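Local coordinates for hypothetical protein yiiM (Escherichia coli, PDB 1O67), which is of uncertain function but carries a MOSC domain and may bind molybdenum and pyridoxal phosphate, perhaps as an oxidoreductase acting on nitrogenous compounds, at residues P65-C70 and G155-V160; V17-G22 and E98-D103. The protein carries 1 engineered substitution. All blocks are in the same frame, centred on the assembly; numbering follows the deposited sequence.

Contact 1: residues P65-C70 and G155-V160; sequences PDRALC and GWLYSV
Leu-69 and Tyr-158 face each other as an antiparallel hydrogen-bonded pair, and their side chains lie on the buried side of the contact. The Tyr-158 amide gives a bond to Leu-69 O (3.0 Å), while the return bond from Leu-69 N to Tyr-158 O is weak, at 3.3 Å. Ala-68 and Leu-69 together face Tyr-158, a classic beta bulge at the start of the strand. CB of Leu-69 lies at the edge of the tyrosine ring, near its plane, 3.7 Å from Tyr-158 CD1. The phenol oxygen accepts a weak bond from Trp-156 NE1 and is also hydrogen-bonded to His-71, so this buried hydroxyl has two nitrogen partners.

The other side, that of Cys-70 and Leu-157, is partly exposed and nearer solvent. Leu-157 splits its methyls: CD2 meets Cys-70 CB at 3.7 Å, and CD1 lies against the aliphatic part of Arg-67. With CG anti to the carbonyl carbon (chi1 -64°) and the chain extended from there, Arg-67 runs across that methyl in an exposed position. Beyond the bulge a water joins the 3-10 turn to the strand end, giving a hydrogen to Pro-65 O (2.6 Å) and accepting one from Val-160 N (2.9 Å).

Strand 121-128 pairs antiparallel with the other edge of 156-160, and its Ile-123 and Val-125 touch Tyr-158; Leu-46 of strand 43-47 covers Leu-69 and Val-160.

Contact 2: residues V17-G22 and E98-D103; sequences VDVYTG and ENLSTD
Asn-99 turns its CG anti to its own carbonyl carbon (chi1 -68°), which carries the amide back toward the Tyr-20 carbonyl; Tyr-20 makes the same choice (chi1 -52°), and its ring is laid along the neighbouring strand toward Ser-101. The amide group of Asn-99 then works as an extra rung of the antiparallel ladder: ND2 donates to Tyr-20 O at 3.1 Å, almost straight (167°) and with the acceptor close to the amide plane. Below this rung Tyr-20 N is bonded to Asn-99 O, and the ladder proper follows in the pair Asp-18 and Ser-101, whose two bonds measure 2.8 Å from Asp-18 N to Ser-101 O and 3.0 Å from Ser-101 N to Asp-18 O. Asn-99 has further ties, ND2 to Asp-54 and OD1 to Cys-70 N. Putting an alanine here takes away the amide, which would probably leave Tyr-20 O and the Cys-70 amide without these partners in a buried part of the sheet.

The side chains sort onto two faces. On one, the Tyr-20 ring meets Ser-101 edge-on, CE1 lying 3.7 Å from Ser-101 CB, while Asp-18 OD2 and Ser-101 OG both reach Arg-74 NH1, the aspartate by a salt bridge that probably offsets its charge. On the other, Val-17 CG2 fits obliquely against Leu-100 CB (3.6 Å) and also touches Thr-102 CG2 (3.7 Å).

Strand 14-22 is held from its far edge by strand 37-40, through backbone hydrogen bonds of Val-19 with Val-40 and Thr-21 with Ile-38. Strand 100-102 pairs in parallel with strand 69-73 on its other edge, and Leu-51 of strand 50-51 packs on Val-19 and Asn-99.

Contacts 1 and 2 are two antiparallel strand pairings of one mixed sheet, separated by the parallel pairing of 69-73 with 100-102, their centres about 12 Å apart. Strand 69-73 has 156-160 on one edge and 100-102 on the other, so the order runs 156-160, 69-73, 100-102, 14-22. The join is made at Cys-70: its O lies 3.0 Å from Leu-100 N, and its N 3.0 Å from Asn-99 OD1, both probable hydrogen bonds. Tyr-158 of contact 1 also reaches across, with CE1 3.8 Å from Leu-100 CD1. His-71 is shared as well, bonded to Tyr-158 OH and to Thr-102 OG1. Together the two contacts link four neighbouring strands of the sheet.

Contact 1: residues P65-C70 and G155-V160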
# COMPACT_ATOMS: atom_id res chain seq x y z
N PRO A 65 -6.02 4.28 -11.94
CA PRO A 65 -6.58 2.97 -11.75
C PRO A 65 -5.77 2.09 -10.81
O PRO A 65 -6.32 1.38 -9.96
CB PRO A 65 -6.59 2.35 -13.14
CG PRO A 65 -5.83 3.27 -14.02
CD PRO A 65 -5.96 4.63 -13.39
N ASP A 66 -4.45 2.14 -10.94
CA ASP A 66 -3.54 1.35 -10.14
C ASP A 66 -3.48 1.80 -8.68
O ASP A 66 -2.97 1.03 -7.87
CB ASP A 66 -2.11 1.39 -10.70
CG ASP A 66 -1.95 0.82 -12.08
OD1 ASP A 66 -2.77 -0.02 -12.53
OD2 ASP A 66 -0.98 1.21 -12.76
N ARG A 67 -3.91 3.01 -8.37
CA ARG A 67 -3.85 3.57 -7.04
C ARG A 67 -5.20 4.01 -6.51
O ARG A 67 -5.30 4.95 -5.69
CB ARG A 67 -2.87 4.76 -7.03
CG ARG A 67 -1.43 4.38 -7.33
CD ARG A 67 -0.53 5.59 -7.54
NE ARG A 67 0.88 5.24 -7.33
CZ ARG A 67 1.87 6.13 -7.24
NH1 ARG A 67 1.62 7.43 -7.34
NH2 ARG A 67 3.12 5.72 -7.04
N ALA A 68 -6.28 3.34 -6.87
CA ALA A 68 -7.61 3.72 -6.43
C ALA A 68 -7.86 3.51 -4.95
O ALA A 68 -8.77 4.12 -4.39
CB ALA A 68 -8.62 2.93 -7.25
N LEU A 69 -7.16 2.60 -4.28
CA LEU A 69 -7.33 2.32 -2.88
C LEU A 69 -6.01 2.19 -2.13
O LEU A 69 -5.09 1.51 -2.57
CB LEU A 69 -8.03 0.96 -2.69
CG LEU A 69 -9.54 0.95 -2.79
CD1 LEU A 69 -10.05 -0.49 -2.80
CD2 LEU A 69 -10.15 1.78 -1.67
N CYS A 70 -6.03 2.72 -0.90
CA CYS A 70 -4.84 2.66 -0.07
C CYS A 70 -5.03 1.78 1.16
O CYS A 70 -6.11 1.76 1.77
CB CYS A 70 -4.39 4.08 0.29
SG CYS A 70 -2.79 4.12 1.16
N GLY A 155 2.65 0.09 3.87
CA GLY A 155 1.30 -0.23 3.38
C GLY A 155 1.39 -0.52 1.88
O GLY A 155 2.47 -0.81 1.38
N TRP A 156 0.24 -0.50 1.20
CA TRP A 156 0.21 -0.82 -0.22
C TRP A 156 -1.04 -0.29 -0.89
O TRP A 156 -1.94 0.16 -0.20
CB TRP A 156 0.33 -2.33 -0.43
CG TRP A 156 -0.69 -3.16 0.28
CD1 TRP A 156 -1.90 -3.52 -0.25
CD2 TRP A 156 -0.65 -3.70 1.59
NE1 TRP A 156 -2.61 -4.26 0.66
CE2 TRP A 156 -1.86 -4.40 1.80
CE3 TRP A 156 0.28 -3.68 2.64
CZ2 TRP A 156 -2.15 -5.06 2.99
CZ3 TRP A 156 -0.01 -4.33 3.83
CH2 TRP A 156 -1.22 -5.01 4.00
N LEU A 157 -1.10 -0.34 -2.22
CA LEU A 157 -2.25 0.13 -2.99
C LEU A 157 -2.88 -1.00 -3.82
O LEU A 157 -2.26 -2.03 -4.08
CB LEU A 157 -1.84 1.26 -3.93
CG LEU A 157 -1.07 2.43 -3.29
CD1 LEU A 157 -0.40 3.30 -4.33
CD2 LEU A 157 -2.01 3.30 -2.46
N TYR A 158 -4.17 -0.84 -4.13
CA TYR A 158 -4.91 -1.73 -4.96
C TYR A 158 -5.45 -0.97 -6.19
O TYR A 158 -5.79 0.20 -6.15
CB TYR A 158 -6.20 -2.32 -4.36
CG TYR A 158 -6.10 -2.96 -3.00
CD1 TYR A 158 -6.21 -2.19 -1.87
CD2 TYR A 158 -5.90 -4.33 -2.85
CE1 TYR A 158 -6.11 -2.74 -0.60
CE2 TYR A 158 -5.80 -4.90 -1.59
CZ TYR A 158 -5.90 -4.10 -0.47
OH TYR A 158 -5.82 -4.63 0.78
N SER A 159 -5.58 -1.73 -7.24
CA SER A 159 -6.25 -1.28 -8.45
C SER A 159 -7.62 -1.98 -8.38
O SER A 159 -7.64 -3.09 -7.83
CB SER A 159 -5.48 -1.75 -9.67
OG SER A 159 -5.92 -3.02 -10.04
N VAL A 160 -8.70 -1.40 -8.82
CA VAL A 160 -10.00 -2.08 -8.73
C VAL A 160 -10.25 -2.99 -9.91
O VAL A 160 -10.49 -2.50 -11.01
CB VAL A 160 -11.11 -1.01 -8.59
CG1 VAL A 160 -12.49 -1.54 -8.90
CG2 VAL A 160 -11.02 -0.42 -7.17
O HOH W 1 -8.76 0.84 -10.63

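Contact 2: residues V17-G22 and E98-D103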
# COMPACT_ATOMS: atom_id res chain seq x y z
N VAL A 17 -12.46 -4.94 8.12
CA VAL A 17 -11.73 -3.72 7.74
C VAL A 17 -12.43 -2.43 8.09
O VAL A 17 -13.65 -2.37 7.95
CB VAL A 17 -11.47 -3.77 6.20
CG1 VAL A 17 -12.75 -3.64 5.39
CG2 VAL A 17 -10.48 -2.71 5.77
N ASP A 18 -11.74 -1.43 8.63
CA ASP A 18 -12.41 -0.13 8.86
C ASP A 18 -12.20 0.67 7.56
O ASP A 18 -11.13 0.53 6.97
CB ASP A 18 -11.81 0.67 10.00
CG ASP A 18 -11.87 -0.01 11.35
OD1 ASP A 18 -12.91 -0.64 11.60
OD2 ASP A 18 -10.90 0.11 12.15
N VAL A 19 -13.16 1.48 7.17
CA VAL A 19 -13.11 2.26 5.94
C VAL A 19 -13.13 3.76 6.18
O VAL A 19 -13.73 4.19 7.15
CB VAL A 19 -14.36 1.93 5.05
CG1 VAL A 19 -14.26 2.64 3.70
CG2 VAL A 19 -14.49 0.43 4.88
N TYR A 20 -12.38 4.54 5.39
CA TYR A 20 -12.30 5.98 5.54
C TYR A 20 -12.26 6.73 4.20
O TYR A 20 -11.61 6.25 3.27
CB TYR A 20 -11.04 6.41 6.29
CG TYR A 20 -10.78 5.75 7.61
CD1 TYR A 20 -10.17 4.51 7.66
CD2 TYR A 20 -11.15 6.34 8.81
CE1 TYR A 20 -9.94 3.86 8.86
CE2 TYR A 20 -10.91 5.71 10.01
CZ TYR A 20 -10.31 4.47 10.03
OH TYR A 20 -10.07 3.84 11.22
N THR A 21 -12.97 7.85 4.08
CA THR A 21 -12.92 8.62 2.82
C THR A 21 -12.69 10.10 3.12
O THR A 21 -12.97 10.53 4.24
CB THR A 21 -14.14 8.42 1.92
OG1 THR A 21 -15.36 8.66 2.65
CG2 THR A 21 -14.16 7.00 1.37
N GLY A 22 -12.28 10.91 2.15
CA GLY A 22 -11.96 12.28 2.39
C GLY A 22 -12.68 13.46 1.82
O GLY A 22 -13.04 13.53 0.65
N GLU A 98 -4.67 6.26 4.55
CA GLU A 98 -5.34 5.07 4.12
C GLU A 98 -6.86 5.07 4.09
O GLU A 98 -7.57 5.59 4.93
CB GLU A 98 -4.93 3.89 5.04
CG GLU A 98 -5.44 4.00 6.46
CD GLU A 98 -4.51 4.70 7.41
OE1 GLU A 98 -3.74 5.59 6.99
OE2 GLU A 98 -4.53 4.40 8.63
N ASN A 99 -7.37 4.28 3.12
CA ASN A 99 -8.78 3.99 2.99
C ASN A 99 -9.16 2.75 3.82
O ASN A 99 -10.30 2.64 4.28
CB ASN A 99 -9.12 3.62 1.55
CG ASN A 99 -8.98 4.77 0.58
OD1 ASN A 99 -8.18 4.71 -0.35
ND2 ASN A 99 -9.79 5.82 0.80
N LEU A 100 -8.28 1.76 3.86
CA LEU A 100 -8.57 0.52 4.56
C LEU A 100 -7.62 0.26 5.73
O LEU A 100 -6.40 0.32 5.60
CB LEU A 100 -8.53 -0.68 3.60
CG LEU A 100 -9.31 -0.60 2.29
CD1 LEU A 100 -9.21 -1.92 1.53
CD2 LEU A 100 -10.77 -0.27 2.53
N SER A 101 -8.21 -0.12 6.85
CA SER A 101 -7.48 -0.38 8.09
C SER A 101 -7.85 -1.76 8.62
O SER A 101 -9.04 -2.09 8.83
CB SER A 101 -7.90 0.72 9.06
OG SER A 101 -7.30 0.66 10.33
N THR A 102 -6.89 -2.64 8.86
CA THR A 102 -7.14 -3.98 9.34
C THR A 102 -6.12 -4.43 10.40
O THR A 102 -5.12 -3.76 10.64
CB THR A 102 -6.83 -4.98 8.17
OG1 THR A 102 -5.49 -4.68 7.71
CG2 THR A 102 -7.82 -4.89 7.05
N ASP A 103 -6.40 -5.60 10.98
CA ASP A 103 -5.41 -6.28 11.83
C ASP A 103 -5.07 -7.59 11.10
O ASP A 103 -5.90 -8.03 10.29
CB ASP A 103 -5.90 -6.59 13.23
CG ASP A 103 -5.68 -5.42 14.16
OD1 ASP A 103 -4.59 -5.27 14.74
OD2 ASP A 103 -6.63 -4.60 14.27